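Local coordinates for lectin-related NK cell receptor LY49L1 (Mus musculus, PDB 3G8K), which is a natural killer cell receptor of the Ly49 family that probably recognises MHC class I molecules through its C-type lectin-like domain, at residues Lys17-Val22 / Ser41-Asp46. The protein carries 1 engineered substitution. Numbering follows the deposited sequence.
Sequences KCYYFV and SLLKID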
loop_
_atom_site.group_PDB
_atom_site.type_symbol
_atom_site.label_atom_id
_atom_site.label_comp_id
_atom_site.label_asym_id
_atom_site.label_seq_id
_atom_site.Cartn_x
_atom_site.Cartn_y
_atom_site.Cartn_z
ATOM N N LYS A 17 10.091 -7.425 0.631
ATOM C CA LYS A 17 10.396 -6.158 1.310
ATOM C C LYS A 17 9.074 -5.407 1.710
ATOM O O LYS A 17 8.184 -5.228 0.869
ATOM C CB LYS A 17 11.284 -5.211 0.426
ATOM C CG LYS A 17 11.888 -3.983 1.212
ATOM C CD LYS A 17 12.976 -3.148 0.492
ATOM C CE LYS A 17 13.810 -3.942 -0.514
ATOM N NZ LYS A 17 14.501 -2.928 -1.327
ATOM N N CYS A 18 8.963 -4.955 2.954
ATOM C CA CYS A 18 7.889 -3.996 3.340
ATOM C C CYS A 18 8.386 -2.548 3.492
ATOM O O CYS A 18 9.577 -2.347 3.481
ATOM C CB CYS A 18 7.230 -4.507 4.580
ATOM S SG CYS A 18 6.526 -6.182 4.245
ATOM N N TYR A 19 7.464 -1.565 3.644
ATOM C CA TYR A 19 7.709 -0.141 3.539
ATOM C C TYR A 19 6.871 0.515 4.596
ATOM O O TYR A 19 5.655 0.334 4.630
ATOM C CB TYR A 19 7.233 0.370 2.180
ATOM C CG TYR A 19 7.955 -0.373 1.017
ATOM C CD1 TYR A 19 7.340 -1.478 0.371
ATOM C CD2 TYR A 19 9.214 0.020 0.604
ATOM C CE1 TYR A 19 8.026 -2.199 -0.700
ATOM C CE2 TYR A 19 9.896 -0.694 -0.490
ATOM C CZ TYR A 19 9.291 -1.809 -1.052
ATOM O OH TYR A 19 9.889 -2.440 -2.141
ATOM N N TYR A 20 7.515 1.304 5.419
ATOM C CA TYR A 20 6.863 1.935 6.644
ATOM C C TYR A 20 7.128 3.442 6.544
ATOM O O TYR A 20 8.111 3.832 5.944
ATOM C CB TYR A 20 7.489 1.330 7.926
ATOM C CG TYR A 20 7.528 -0.203 7.937
ATOM C CD1 TYR A 20 8.634 -0.902 7.457
ATOM C CD2 TYR A 20 6.451 -0.937 8.408
ATOM C CE1 TYR A 20 8.628 -2.295 7.442
ATOM C CE2 TYR A 20 6.475 -2.317 8.434
ATOM C CZ TYR A 20 7.537 -2.976 7.907
ATOM O OH TYR A 20 7.524 -4.331 7.976
ATOM N N PHE A 21 6.235 4.272 7.140
ATOM C CA PHE A 21 6.189 5.720 6.922
ATOM C C PHE A 21 6.204 6.347 8.279
ATOM O O PHE A 21 5.385 5.963 9.095
ATOM C CB PHE A 21 4.913 6.189 6.098
ATOM C CG PHE A 21 4.801 5.505 4.788
ATOM C CD1 PHE A 21 4.268 4.215 4.731
ATOM C CD2 PHE A 21 5.351 6.084 3.588
ATOM C CE1 PHE A 21 4.252 3.483 3.516
ATOM C CE2 PHE A 21 5.288 5.366 2.341
ATOM C CZ PHE A 21 4.747 4.061 2.325
ATOM N N VAL A 22 7.189 7.232 8.522
ATOM C CA VAL A 22 7.265 8.096 9.755
ATOM C C VAL A 22 6.187 9.229 9.660
ATOM O O VAL A 22 5.821 9.673 8.544
ATOM C CB VAL A 22 8.726 8.650 10.029
ATOM C CG1 VAL A 22 8.820 9.391 11.356
ATOM C CG2 VAL A 22 9.777 7.558 10.008
ATOM N N SER A 41 15.580 0.690 7.937
ATOM C CA SER A 41 16.656 1.465 7.416
ATOM C C SER A 41 16.093 2.375 6.379
ATOM O O SER A 41 15.174 2.006 5.670
ATOM C CB SER A 41 17.759 0.576 6.829
ATOM O OG SER A 41 17.303 0.089 5.602
ATOM N N LEU A 42 16.597 3.613 6.305
ATOM C CA LEU A 42 16.117 4.492 5.267
ATOM C C LEU A 42 16.158 3.761 3.923
ATOM O O LEU A 42 17.188 3.187 3.579
ATOM C CB LEU A 42 16.973 5.784 5.245
ATOM C CG LEU A 42 16.337 7.074 4.651
ATOM C CD1 LEU A 42 14.932 7.350 5.070
ATOM C CD2 LEU A 42 17.188 8.298 5.014
ATOM N N LEU A 43 15.092 3.859 3.133
ATOM C CA LEU A 43 14.809 2.867 2.107
ATOM C C LEU A 43 15.898 2.761 1.014
ATOM O O LEU A 43 16.326 3.738 0.395
ATOM C CB LEU A 43 13.400 3.048 1.482
ATOM C CG LEU A 43 13.161 2.187 0.197
ATOM C CD1 LEU A 43 12.782 0.799 0.672
ATOM C CD2 LEU A 43 12.037 2.685 -0.716
ATOM N N LYS A 44 16.328 1.526 0.788
ATOM C CA LYS A 44 17.174 1.234 -0.377
ATOM C C LYS A 44 16.419 0.509 -1.519
ATOM O O LYS A 44 15.774 -0.485 -1.262
ATOM C CB LYS A 44 18.337 0.353 0.061
ATOM C CG LYS A 44 19.180 -0.104 -1.182
ATOM C CD LYS A 44 20.392 -0.896 -0.766
ATOM C CE LYS A 44 19.984 -2.244 -0.163
ATOM N NZ LYS A 44 20.221 -3.294 -1.247
ATOM N N ILE A 45 16.607 0.958 -2.766
ATOM C CA ILE A 45 15.788 0.588 -3.859
ATOM C C ILE A 45 16.740 -0.326 -4.703
ATOM O O ILE A 45 17.863 0.039 -5.043
ATOM C CB ILE A 45 15.212 1.799 -4.678
ATOM C CG1 ILE A 45 14.432 2.800 -3.807
ATOM C CG2 ILE A 45 14.238 1.321 -5.877
ATOM C CD1 ILE A 45 13.721 3.873 -4.632
ATOM N N ASP A 46 16.278 -1.536 -4.970
ATOM C CA ASP A 46 17.153 -2.595 -5.458
ATOM C C ASP A 46 17.228 -2.712 -6.940
ATOM O O ASP A 46 18.220 -3.256 -7.451
ATOM C CB ASP A 46 16.688 -3.919 -4.853
ATOM C CG ASP A 46 17.214 -4.104 -3.484
ATOM O OD1 ASP A 46 16.421 -4.439 -2.624
ATOM O OD2 ASP A 46 18.435 -3.852 -3.266
#
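Lys17, at the start of strand 17-21, reaches the loop that follows the short strand 41-42. Its CG lies anti to the backbone N (chi1 -168°), and the side chain stays extended until a bend at chi3 (-29°) brings the ammonium group to residues 44-46. There Lys17 NZ donates to Lys44 O at 2.8 Å, almost along the C=O axis (165°). Lys17 NZ also forms a salt bridge with Asp46 OD1 at 2.8 Å, approaching it from above the carboxylate plane. The other carboxylate oxygen, Asp46 OD2, takes Lys44 NZ at 2.8 Å on its syn lone pair, so Asp46 stands between Lys17 NZ and Lys44 NZ, 5.7 Å apart, and probably eases their repulsion. Glu50 of helix 48-57 adds a second acid: its OE1 forms a salt bridge with Lys17 NZ and a hydrogen bond with Tyr19 OH. Lys44 NZ also hydrogen-bonds to Pro83 O.

Beside this polar cluster, Leu43 sends its CD1 methyl to the edge of the Tyr19 ring, near the ring plane, 3.5 Å from Tyr19 CE2. Leu43 CD1 also lies 4.0 Å from Lys17 CD, so the aliphatic part of the lysine joins the apolar layer. Ile120 and Leu54 touch both Tyr19 and Leu43, extending that layer to strand 118-124 and helix 48-57. Salt-bridge network and apolar layer together join an N-terminal strand to the segment leading into the second helix of a C-type lectin-like fold.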